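Local structure of DUF3829 family protein (4YJW) at residues Asn36-Val41 and Ala98-Tyr103; Lys27-Leu32 and Gly90-Ser95; Asp52-Val57 and Lys104-Tyr109; Leu108-Gln113 and Ala121-Ile126. The protein is of unknown function but folds as an elongated all-alpha bundle and is probably exported as a lipoprotein in Bacteroides vulgatus. All coordinates share one frame; numbering follows the deposited sequence. Where two conformers were deposited one is given.

How the interactions relate
From the N terminus, helix 10-32 and then helix 35-44 pack in turn on helix 79-111. Interaction 2 joins Lys27-Leu32 to Gly90-Ser95, and interaction 1 joins Asn36-Val41 to Ala98-Tyr103. The loop Asp52-Val57 comes next and closes on the same helix through interaction 3. The closest ends of their segments are 47 to 58 residues apart. They cross along the chain, because their segments alternate, and none nests in another. Interaction 4 closes the short connection from helix 79-111 to helix 121-159. It shares Leu108 and Tyr109 with interaction 3. Helix 79-111 is thus the common partner of all four contacts.

Interaction 1 (Asn36-Val41 and Ala98-Tyr103); sequences NEIKAV and AFYENY
Phe99 is the first residue of 98-103 to meet 36-41. Its CG lies anti to the backbone N (chi1 -173°), which sends the ring tip first at Val41. Val41 CG1 sits 3.6 Å from Phe99 CE2. Ile38 crosses the same ring obliquely, with CG2 3.7 Å from Phe99 CZ, and Ile38 O lies at the ring edge. Tyr100 follows. Its first torsion sets CG beside the backbone N, and the long ring carries the hydroxyl across to Glu37. Tyr100 OH donates to Glu37 OE1 at 2.7 Å, using the anti lone pair of the carboxylate oxygen. The carboxylate and ring planes stand 76° apart. Phe99 CD2 covers one face of the Tyr100 ring near its rim. Tyr103 comes last and receives Val41 CG1, 3.8 Å from its CG. Its own hydroxyl is bonded to Pro55 O, so the ring also reaches the loop that follows helix 35-44. Ile38 and Phe99 touch helix 121-159 as well. The two helix segments run in roughly the same direction, 32° apart with axes 11.5 Å apart. This is side-chain packing in the core of an all-alpha bundle, with one tyrosine-carboxylate bond beside the apolar contacts.

Interaction 2 (Lys27-Leu32 and Gly90-Ser95); sequences KILKDL and GRLFRS
Leu32 is the side chain to follow, since it meets both Leu92 and Phe93. From CB, which points to the opposite helix, CG lies anti to the backbone N (chi1 -167°). This extends the branch point across the interface. Of the two methyls, CD2 does most of the touching. Leu32 CD2 lies 3.6 Å from Phe93 CE1 and 3.8 Å from Leu92 CD2. Leu32 CD1 is more distant, 4.2 Å from Phe93 CE1. Leu32 and Leu92 meet tip to tip, whereas Leu32 and Phe93 cross at about a right angle. Phe93 CG is anti to its carbonyl carbon, and the ring swings over to helix 10-32. Ile28 CD1 approaches the ring edge, 4.4 Å from Phe93 CZ. Leu29 completes the group. Leu29 CD2 presses on Leu92 CD2 at 3.4 Å, closer than usual carbon contact, so packing is tight at this point. On the far side of 90-95, Ser95 OG donates to Arg91 O from above the carbonyl plane, and Ser95 N shares that acceptor. Helix 64-71 covers Ile28 and Phe93 at one side, and Leu29 touches Phe145 of helix 121-159. The axes lie 12.4 Å apart at 27°. The contact is a purely apolar layer between two roughly parallel helices, close to the centre of a helical bundle.

Interaction 3 (Asp52-Val57 and Lys104-Tyr109); sequences DSLPVV and KTYRLY
A loop strapped along a helix is the element here: Leu54-Val56, in the connection from helix 35-44 to helix 64-71, lies on helix 79-111. Arg107 carries the contact. Its chain is extended from CG to NE, with CG anti to the backbone N (chi1 175°), so the aliphatic part runs out beside Leu54. Leu54 CB lies 3.9 Å from Arg107 CG. At the end of that run, Arg107 NE donates to Leu54 O at 2.9 Å, with an N-H...O angle of 157°. The oxygen lies almost in the guanidinium plane, but NE stands well above the carbonyl plane. A water makes a second link. It donates to Leu54 O and accepts from Arg107 NH2, with 2.9 Å between the water oxygen and that nitrogen. The two routes fix the guanidinium against the loop. Val56 CG2 then covers one guanidinium face over its centre, 3.6 Å from Arg107 CZ. Deeper in, Leu54 CD1 comes within 4.1 Å of Tyr106 CE2, the two side chains crossing at about a right angle. The Tyr106 hydroxyl turns elsewhere, to Arg127 of helix 121-159. This is an extended interhelical connection packed on an all-alpha bundle: its leucine is buried against the helix and its carbonyl is gripped by an arginine and a water.

Interaction 4 (Leu108-Gln113 and Ala121-Ile126); sequences LYMQDQ and ALADKI
Tyr109 and Leu122 both place CG anti to the backbone N, with chi1 150° and -178°. These torsions send the tyrosine ring across to helix 121-159 and lay the leucine over it. Leu122 CD2 sits over one face in a CH-pi contact, 4.0 Å from the centroid of the Tyr109 ring and displaced toward the rim. Leu122 CB lies 3.6 Å from Tyr109 CZ, so the ring is covered toward its hydroxyl end too. Ala123 packs beside the CE1 half of the ring, its CB 3.8 Å from Tyr109 CE1. The hydroxyl reaches the first turn of the helix. Ala123 N donates to Tyr109 OH at 3.2 Å, with an N-H...O angle of 146°. The same hydroxyl is also bonded to Asp118 OD1, while Asp118 OD2 takes Leu122 N. Tyrosine and aspartate thus each take one amide of the first turn, and they are bonded to each other. Selenomethionine Met110 adds a looser touch, its SE 4.3 Å from Ala123 CB. Helix 79-111 ends just beyond, and Asp112 is the first residue to leave helical geometry. The contact brings the end of that helix against the beginning of helix 121-159, with short helix 114-117 between them in the chain and its Tyr115 touching both Tyr109 and Met110.

Interaction 1 (Asn36-Val41 and Ala98-Tyr103)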
# COMPACT_ATOMS: atom_id res chain seq x y z
N ASN A 36 -9.40 2.06 7.31
CA ASN A 36 -10.31 3.09 7.85
C ASN A 36 -9.82 4.49 7.51
O ASN A 36 -10.66 5.36 7.21
CB ASN A 36 -10.52 2.90 9.34
CG ASN A 36 -11.41 1.71 9.61
OD1 ASN A 36 -12.27 1.33 8.80
ND2 ASN A 36 -11.23 1.10 10.76
N GLU A 37 -8.50 4.70 7.46
CA GLU A 37 -7.96 6.01 7.06
C GLU A 37 -8.25 6.26 5.58
O GLU A 37 -8.61 7.38 5.21
CB GLU A 37 -6.45 6.13 7.33
CG GLU A 37 -5.91 7.50 6.97
CD GLU A 37 -4.53 7.73 7.56
OE1 GLU A 37 -3.56 7.18 7.01
OE2 GLU A 37 -4.45 8.35 8.64
N ILE A 38 -8.10 5.21 4.75
CA ILE A 38 -8.38 5.32 3.30
C ILE A 38 -9.85 5.73 3.11
O ILE A 38 -10.14 6.66 2.33
CB ILE A 38 -8.03 3.98 2.60
CG1 ILE A 38 -6.48 3.78 2.59
CG2 ILE A 38 -8.58 3.95 1.16
CD1 ILE A 38 -6.01 2.33 2.39
N LYS A 39 -10.77 5.04 3.80
CA LYS A 39 -12.20 5.41 3.74
C LYS A 39 -12.43 6.84 4.20
O LYS A 39 -13.30 7.53 3.62
CB LYS A 39 -13.05 4.46 4.62
CG LYS A 39 -13.18 3.04 4.07
CD LYS A 39 -14.02 2.23 5.08
CE LYS A 39 -13.75 0.76 5.07
NZ LYS A 39 -14.45 0.08 6.21
N ALA A 40 -11.72 7.30 5.27
CA ALA A 40 -11.89 8.68 5.78
C ALA A 40 -11.41 9.71 4.74
O ALA A 40 -12.07 10.73 4.54
CB ALA A 40 -11.15 8.86 7.11
N VAL A 41 -10.29 9.42 4.05
CA VAL A 41 -9.77 10.31 2.99
C VAL A 41 -10.79 10.37 1.84
O VAL A 41 -11.07 11.45 1.32
CB VAL A 41 -8.37 9.87 2.51
CG1 VAL A 41 -7.99 10.59 1.20
CG2 VAL A 41 -7.33 10.15 3.62
N ALA A 98 0.78 8.02 -4.27
CA ALA A 98 -0.20 8.73 -5.09
C ALA A 98 -1.46 9.05 -4.29
O ALA A 98 -1.97 10.16 -4.42
CB ALA A 98 -0.55 7.89 -6.32
N PHE A 99 -1.98 8.07 -3.52
CA PHE A 99 -3.21 8.25 -2.76
C PHE A 99 -3.10 9.43 -1.78
O PHE A 99 -3.98 10.30 -1.77
CB PHE A 99 -3.60 6.96 -2.01
CG PHE A 99 -4.96 7.06 -1.36
CD1 PHE A 99 -6.12 6.89 -2.11
CD2 PHE A 99 -5.08 7.35 0.01
CE1 PHE A 99 -7.39 6.97 -1.49
CE2 PHE A 99 -6.34 7.47 0.61
CZ PHE A 99 -7.49 7.25 -0.14
N TYR A 100 -2.03 9.47 -0.99
CA TYR A 100 -1.88 10.55 -0.00
C TYR A 100 -1.41 11.84 -0.63
O TYR A 100 -1.89 12.90 -0.21
CB TYR A 100 -0.94 10.10 1.13
CG TYR A 100 -1.61 9.09 2.03
CD1 TYR A 100 -1.54 7.73 1.76
CD2 TYR A 100 -2.33 9.50 3.15
CE1 TYR A 100 -2.16 6.80 2.57
CE2 TYR A 100 -2.95 8.57 3.99
CZ TYR A 100 -2.84 7.22 3.70
OH TYR A 100 -3.41 6.28 4.51
N GLU A 101 -0.56 11.80 -1.66
CA GLU A 101 -0.14 13.04 -2.34
C GLU A 101 -1.33 13.69 -3.08
O GLU A 101 -1.44 14.92 -3.09
CB GLU A 101 1.03 12.81 -3.31
CG GLU A 101 2.37 12.64 -2.57
CD GLU A 101 2.86 13.83 -1.75
OE1 GLU A 101 2.64 14.99 -2.17
OE2 GLU A 101 3.49 13.60 -0.70
N ASN A 102 -2.19 12.87 -3.75
CA ASN A 102 -3.37 13.39 -4.46
C ASN A 102 -4.29 14.12 -3.48
O ASN A 102 -4.81 15.17 -3.83
CB ASN A 102 -4.15 12.28 -5.17
CG ASN A 102 -3.51 11.78 -6.44
OD1 ASN A 102 -2.63 12.43 -7.02
ND2 ASN A 102 -3.94 10.60 -6.90
N TYR A 103 -4.48 13.56 -2.28
CA TYR A 103 -5.34 14.21 -1.27
C TYR A 103 -4.70 15.53 -0.80
O TYR A 103 -5.39 16.53 -0.66
CB TYR A 103 -5.64 13.30 -0.07
CG TYR A 103 -6.46 14.03 0.98
CD1 TYR A 103 -7.76 14.46 0.70
CD2 TYR A 103 -5.87 14.46 2.17
CE1 TYR A 103 -8.46 15.27 1.59
CE2 TYR A 103 -6.59 15.24 3.09
CZ TYR A 103 -7.88 15.64 2.80
OH TYR A 103 -8.58 16.43 3.68

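Interaction 2 (Lys27-Leu32 and Gly90-Ser95)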
# COMPACT_ATOMS: atom_id res chain seq x y z
N LYS A 27 3.66 -6.98 9.45
CA LYS A 27 3.83 -5.69 10.15
C LYS A 27 3.71 -4.51 9.21
O LYS A 27 3.01 -3.54 9.53
CB LYS A 27 5.22 -5.63 10.83
CG LYS A 27 5.35 -6.45 12.09
CD LYS A 27 6.78 -6.42 12.61
CE LYS A 27 7.04 -7.48 13.65
NZ LYS A 27 8.47 -7.51 14.08
N ILE A 28 4.42 -4.55 8.08
CA ILE A 28 4.46 -3.44 7.14
C ILE A 28 3.06 -3.24 6.46
O ILE A 28 2.59 -2.10 6.39
CB ILE A 28 5.64 -3.61 6.13
CG1 ILE A 28 6.23 -2.24 5.75
CG2 ILE A 28 5.33 -4.47 4.92
CD1 ILE A 28 7.49 -2.23 4.90
N LEU A 29 2.37 -4.33 6.10
CA LEU A 29 1.08 -4.19 5.40
C LEU A 29 -0.03 -3.68 6.35
O LEU A 29 -0.93 -2.98 5.88
CB LEU A 29 0.68 -5.49 4.68
CG LEU A 29 1.58 -5.87 3.47
CD1 LEU A 29 1.32 -7.30 3.01
CD2 LEU A 29 1.38 -4.93 2.31
N LYS A 30 0.06 -3.98 7.64
CA LYS A 30 -0.88 -3.48 8.64
C LYS A 30 -0.76 -1.94 8.76
O LYS A 30 -1.77 -1.24 8.80
CB LYS A 30 -0.63 -4.14 10.00
CG LYS A 30 -1.67 -3.75 11.05
CD LYS A 30 -1.12 -3.93 12.46
CE LYS A 30 -2.02 -3.29 13.49
NZ LYS A 30 -3.19 -4.15 13.82
N ASP A 31 0.47 -1.42 8.82
CA ASP A 31 0.66 0.03 8.98
C ASP A 31 0.59 0.82 7.68
O ASP A 31 0.23 2.00 7.72
CB ASP A 31 1.98 0.32 9.69
CG ASP A 31 2.09 -0.24 11.10
OD1 ASP A 31 1.08 -0.16 11.85
OD2 ASP A 31 3.17 -0.74 11.46
N LEU A 32 0.94 0.20 6.54
CA LEU A 32 0.94 0.91 5.26
C LEU A 32 -0.48 1.09 4.70
O LEU A 32 -0.78 2.16 4.18
CB LEU A 32 1.81 0.14 4.26
CG LEU A 32 2.18 0.85 2.98
CD1 LEU A 32 3.32 1.82 3.21
CD2 LEU A 32 2.55 -0.16 1.92
N GLY A 90 5.98 -3.00 -5.36
CA GLY A 90 6.34 -1.81 -6.13
C GLY A 90 5.12 -0.96 -6.45
O GLY A 90 5.11 0.26 -6.20
N ARG A 91 4.05 -1.61 -6.92
CA ARG A 91 2.78 -0.96 -7.24
C ARG A 91 2.10 -0.45 -5.99
O ARG A 91 1.56 0.66 -6.01
CB ARG A 91 1.84 -1.92 -7.99
CG ARG A 91 2.34 -2.27 -9.38
CD ARG A 91 1.45 -3.28 -10.07
NE ARG A 91 2.00 -3.68 -11.38
CZ ARG A 91 1.74 -3.07 -12.53
NH1 ARG A 91 0.92 -2.02 -12.56
NH2 ARG A 91 2.29 -3.50 -13.65
N LEU A 92 2.18 -1.22 -4.88
CA LEU A 92 1.59 -0.80 -3.60
C LEU A 92 2.29 0.47 -3.05
O LEU A 92 1.58 1.41 -2.66
CB LEU A 92 1.62 -1.94 -2.58
CG LEU A 92 0.97 -1.67 -1.22
CD1 LEU A 92 -0.53 -1.37 -1.35
CD2 LEU A 92 1.13 -2.86 -0.32
N PHE A 93 3.64 0.52 -3.05
CA PHE A 93 4.36 1.71 -2.58
C PHE A 93 4.07 2.95 -3.44
O PHE A 93 3.89 4.04 -2.89
CB PHE A 93 5.87 1.46 -2.50
CG PHE A 93 6.20 0.47 -1.42
CD1 PHE A 93 5.70 0.61 -0.13
CD2 PHE A 93 7.08 -0.58 -1.67
CE1 PHE A 93 6.01 -0.32 0.87
CE2 PHE A 93 7.39 -1.51 -0.67
CZ PHE A 93 6.83 -1.40 0.58
N ARG A 94 4.01 2.79 -4.77
CA ARG A 94 3.70 3.89 -5.69
C ARG A 94 2.26 4.37 -5.48
O ARG A 94 2.02 5.59 -5.49
CB ARG A 94 3.91 3.49 -7.15
CG ARG A 94 5.36 3.59 -7.61
CD ARG A 94 5.50 3.00 -9.00
NE ARG A 94 6.83 3.20 -9.58
CZ ARG A 94 7.06 3.82 -10.74
NH1 ARG A 94 6.05 4.31 -11.45
NH2 ARG A 94 8.29 3.95 -11.19
N SER A 95 1.31 3.41 -5.28
CA SER A 95 -0.13 3.69 -5.07
C SER A 95 -0.37 4.41 -3.76
O SER A 95 -1.22 5.32 -3.71
CB SER A 95 -0.97 2.42 -5.15
OG SER A 95 -1.00 1.93 -6.48

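Interaction 3 (Asp52-Val57 and Lys104-Tyr109)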
# COMPACT_ATOMS: atom_id res chain seq x y z
N ASP A 52 -13.21 24.56 4.18
CA ASP A 52 -12.39 24.92 5.36
C ASP A 52 -12.31 23.78 6.40
O ASP A 52 -11.48 23.84 7.32
CB ASP A 52 -12.90 26.23 5.99
CG ASP A 52 -12.64 27.43 5.08
OD1 ASP A 52 -11.72 27.33 4.21
OD2 ASP A 52 -13.36 28.43 5.20
N SER A 53 -13.13 22.73 6.22
CA SER A 53 -13.13 21.57 7.13
C SER A 53 -12.13 20.47 6.72
O SER A 53 -11.96 19.52 7.49
CB SER A 53 -14.52 20.96 7.20
OG SER A 53 -15.40 21.89 7.81
N LEU A 54 -11.52 20.55 5.52
CA LEU A 54 -10.63 19.49 5.02
C LEU A 54 -9.38 19.35 5.91
O LEU A 54 -8.61 20.30 6.04
CB LEU A 54 -10.21 19.74 3.55
CG LEU A 54 -11.34 19.91 2.54
CD1 LEU A 54 -10.81 20.33 1.17
CD2 LEU A 54 -12.18 18.64 2.42
N PRO A 55 -9.18 18.20 6.58
CA PRO A 55 -8.02 18.11 7.47
C PRO A 55 -6.77 17.60 6.77
O PRO A 55 -6.86 16.98 5.71
CB PRO A 55 -8.49 17.12 8.54
CG PRO A 55 -9.40 16.18 7.80
CD PRO A 55 -10.01 16.97 6.64
N VAL A 56 -5.61 17.81 7.38
CA VAL A 56 -4.36 17.24 6.85
C VAL A 56 -4.39 15.74 7.18
O VAL A 56 -4.72 15.37 8.31
CB VAL A 56 -3.11 17.93 7.45
CG1 VAL A 56 -1.82 17.15 7.14
CG2 VAL A 56 -2.99 19.37 6.97
N VAL A 57 -4.05 14.90 6.21
CA VAL A 57 -3.97 13.44 6.45
C VAL A 57 -2.61 13.02 5.92
O VAL A 57 -2.44 12.94 4.71
CB VAL A 57 -5.13 12.62 5.83
CG1 VAL A 57 -4.95 11.15 6.21
CG2 VAL A 57 -6.49 13.13 6.38
N LYS A 104 -3.38 15.54 -0.59
CA LYS A 104 -2.70 16.80 -0.21
C LYS A 104 -2.94 17.87 -1.30
O LYS A 104 -3.36 18.98 -0.99
CB LYS A 104 -1.19 16.54 0.01
CG LYS A 104 -0.40 17.84 0.21
CD LYS A 104 1.09 17.54 0.52
CE LYS A 104 1.90 18.81 0.43
NZ LYS A 104 3.32 18.56 0.77
N THR A 105 -2.71 17.53 -2.57
CA THR A 105 -2.94 18.42 -3.72
C THR A 105 -4.37 18.93 -3.70
O THR A 105 -4.60 20.13 -3.83
CB THR A 105 -2.64 17.69 -5.02
OG1 THR A 105 -1.28 17.31 -4.98
CG2 THR A 105 -2.87 18.56 -6.26
N TYR A 106 -5.33 18.00 -3.60
CA TYR A 106 -6.75 18.30 -3.57
C TYR A 106 -7.06 19.31 -2.48
O TYR A 106 -7.72 20.30 -2.75
CB TYR A 106 -7.56 17.00 -3.35
CG TYR A 106 -9.05 17.24 -3.23
CD1 TYR A 106 -9.87 17.23 -4.35
CD2 TYR A 106 -9.65 17.41 -1.98
CE1 TYR A 106 -11.25 17.42 -4.24
CE2 TYR A 106 -11.03 17.62 -1.86
CZ TYR A 106 -11.82 17.61 -3.00
OH TYR A 106 -13.18 17.83 -2.88
N ARG A 107 -6.64 19.05 -1.23
CA ARG A 107 -6.94 19.96 -0.11
C ARG A 107 -6.41 21.39 -0.36
O ARG A 107 -7.15 22.36 -0.16
CB ARG A 107 -6.38 19.39 1.20
CG ARG A 107 -6.55 20.35 2.39
CD ARG A 107 -6.04 19.71 3.68
NE ARG A 107 -6.02 20.68 4.77
CZ ARG A 107 -5.02 21.53 5.00
NH1 ARG A 107 -3.95 21.54 4.21
NH2 ARG A 107 -5.09 22.38 6.01
N LEU A 108 -5.17 21.52 -0.85
CA LEU A 108 -4.57 22.84 -1.11
C LEU A 108 -5.29 23.57 -2.26
O LEU A 108 -5.51 24.79 -2.17
CB LEU A 108 -3.08 22.68 -1.43
CG LEU A 108 -2.22 22.05 -0.28
CD1 LEU A 108 -0.72 22.12 -0.61
CD2 LEU A 108 -2.50 22.71 1.09
N TYR A 109 -5.70 22.83 -3.30
CA TYR A 109 -6.41 23.34 -4.48
C TYR A 109 -7.83 23.77 -4.10
O TYR A 109 -8.34 24.75 -4.66
CB TYR A 109 -6.35 22.26 -5.59
CG TYR A 109 -7.50 22.21 -6.57
CD1 TYR A 109 -8.63 21.43 -6.31
CD2 TYR A 109 -7.38 22.77 -7.84
CE1 TYR A 109 -9.66 21.30 -7.25
CE2 TYR A 109 -8.42 22.67 -8.78
CZ TYR A 109 -9.54 21.91 -8.48
OH TYR A 109 -10.56 21.78 -9.39
O HOH W 1 -7.75 22.78 7.21

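Interaction 4 (Leu108-Gln113 and Ala121-Ile126)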
# COMPACT_ATOMS: atom_id res chain seq x y z
N LEU A 108 -5.17 21.52 -0.85
CA LEU A 108 -4.57 22.84 -1.11
C LEU A 108 -5.29 23.57 -2.26
O LEU A 108 -5.51 24.79 -2.17
CB LEU A 108 -3.08 22.68 -1.43
CG LEU A 108 -2.22 22.05 -0.28
CD1 LEU A 108 -0.72 22.12 -0.61
CD2 LEU A 108 -2.50 22.71 1.09
N TYR A 109 -5.70 22.83 -3.30
CA TYR A 109 -6.41 23.34 -4.48
C TYR A 109 -7.83 23.77 -4.10
O TYR A 109 -8.34 24.75 -4.66
CB TYR A 109 -6.35 22.26 -5.59
CG TYR A 109 -7.50 22.21 -6.57
CD1 TYR A 109 -8.63 21.43 -6.31
CD2 TYR A 109 -7.38 22.77 -7.84
CE1 TYR A 109 -9.66 21.30 -7.25
CE2 TYR A 109 -8.42 22.67 -8.78
CZ TYR A 109 -9.54 21.91 -8.48
OH TYR A 109 -10.56 21.78 -9.39
N MSE A 110 -8.50 23.06 -3.16
CA MSE A 110 -9.83 23.49 -2.71
C MSE A 110 -9.71 24.75 -1.82
O MSE A 110 -10.44 25.73 -2.00
CB MSE A 110 -10.55 22.37 -1.91
CG MSE A 110 -10.92 21.13 -2.74
SE MSE A 110 -11.95 21.54 -4.36
CE MSE A 110 -13.58 22.25 -3.50
N GLN A 111 -8.79 24.71 -0.84
CA GLN A 111 -8.66 25.78 0.16
C GLN A 111 -8.08 27.09 -0.39
O GLN A 111 -8.31 28.13 0.22
CB GLN A 111 -7.86 25.30 1.37
CG GLN A 111 -8.71 24.30 2.17
CD GLN A 111 -8.06 23.76 3.42
OE1 GLN A 111 -6.84 23.84 3.62
NE2 GLN A 111 -8.88 23.16 4.27
N ASP A 112 -7.36 27.05 -1.53
CA ASP A 112 -6.82 28.31 -2.08
C ASP A 112 -7.72 28.79 -3.23
O ASP A 112 -7.34 29.71 -3.97
CB ASP A 112 -5.34 28.15 -2.51
CG ASP A 112 -5.09 27.34 -3.77
OD1 ASP A 112 -6.07 26.94 -4.42
OD2 ASP A 112 -3.90 27.05 -4.06
N GLN A 113 -8.91 28.15 -3.39
CA GLN A 113 -9.96 28.49 -4.37
C GLN A 113 -9.54 28.26 -5.84
O GLN A 113 -10.21 28.77 -6.75
CB GLN A 113 -10.44 29.95 -4.18
CG GLN A 113 -11.05 30.24 -2.82
CD GLN A 113 -11.37 31.70 -2.66
OE1 GLN A 113 -12.45 32.17 -3.03
NE2 GLN A 113 -10.41 32.46 -2.14
N ALA A 121 -12.47 20.73 -12.39
CA ALA A 121 -11.94 19.69 -13.29
C ALA A 121 -10.89 18.83 -12.58
O ALA A 121 -10.95 17.60 -12.65
CB ALA A 121 -11.35 20.30 -14.55
N LEU A 122 -9.95 19.48 -11.87
CA LEU A 122 -8.95 18.70 -11.13
C LEU A 122 -9.62 17.97 -9.94
O LEU A 122 -9.22 16.85 -9.63
CB LEU A 122 -7.78 19.58 -10.65
CG LEU A 122 -6.65 18.83 -9.91
CD1 LEU A 122 -5.91 17.86 -10.83
CD2 LEU A 122 -5.70 19.79 -9.24
N ALA A 123 -10.65 18.57 -9.30
CA ALA A 123 -11.36 17.92 -8.19
C ALA A 123 -11.93 16.58 -8.65
O ALA A 123 -11.70 15.57 -7.99
CB ALA A 123 -12.48 18.82 -7.66
N ASP A 124 -12.63 16.56 -9.82
CA ASP A 124 -13.24 15.34 -10.35
C ASP A 124 -12.18 14.34 -10.82
O ASP A 124 -12.35 13.14 -10.60
CB ASP A 124 -14.23 15.65 -11.47
CG ASP A 124 -15.57 16.16 -10.96
OD1 ASP A 124 -15.90 15.91 -9.75
OD2 ASP A 124 -16.32 16.73 -11.76
N LYS A 125 -11.07 14.82 -11.42
CA LYS A 125 -9.98 13.92 -11.85
C LYS A 125 -9.41 13.18 -10.63
O LYS A 125 -9.18 11.97 -10.67
CB LYS A 125 -8.88 14.74 -12.55
CG LYS A 125 -7.73 13.91 -13.10
CD LYS A 125 -6.78 14.78 -13.93
CE LYS A 125 -5.55 14.03 -14.40
NZ LYS A 125 -5.87 13.08 -15.50
N ILE A 126 -9.16 13.94 -9.55
CA ILE A 126 -8.60 13.39 -8.31
C ILE A 126 -9.61 12.42 -7.66
O ILE A 126 -9.21 11.33 -7.27
CB ILE A 126 -8.16 14.51 -7.31
CG1 ILE A 126 -6.90 15.23 -7.86
CG2 ILE A 126 -7.90 13.91 -5.90
CD1 ILE A 126 -6.41 16.52 -7.06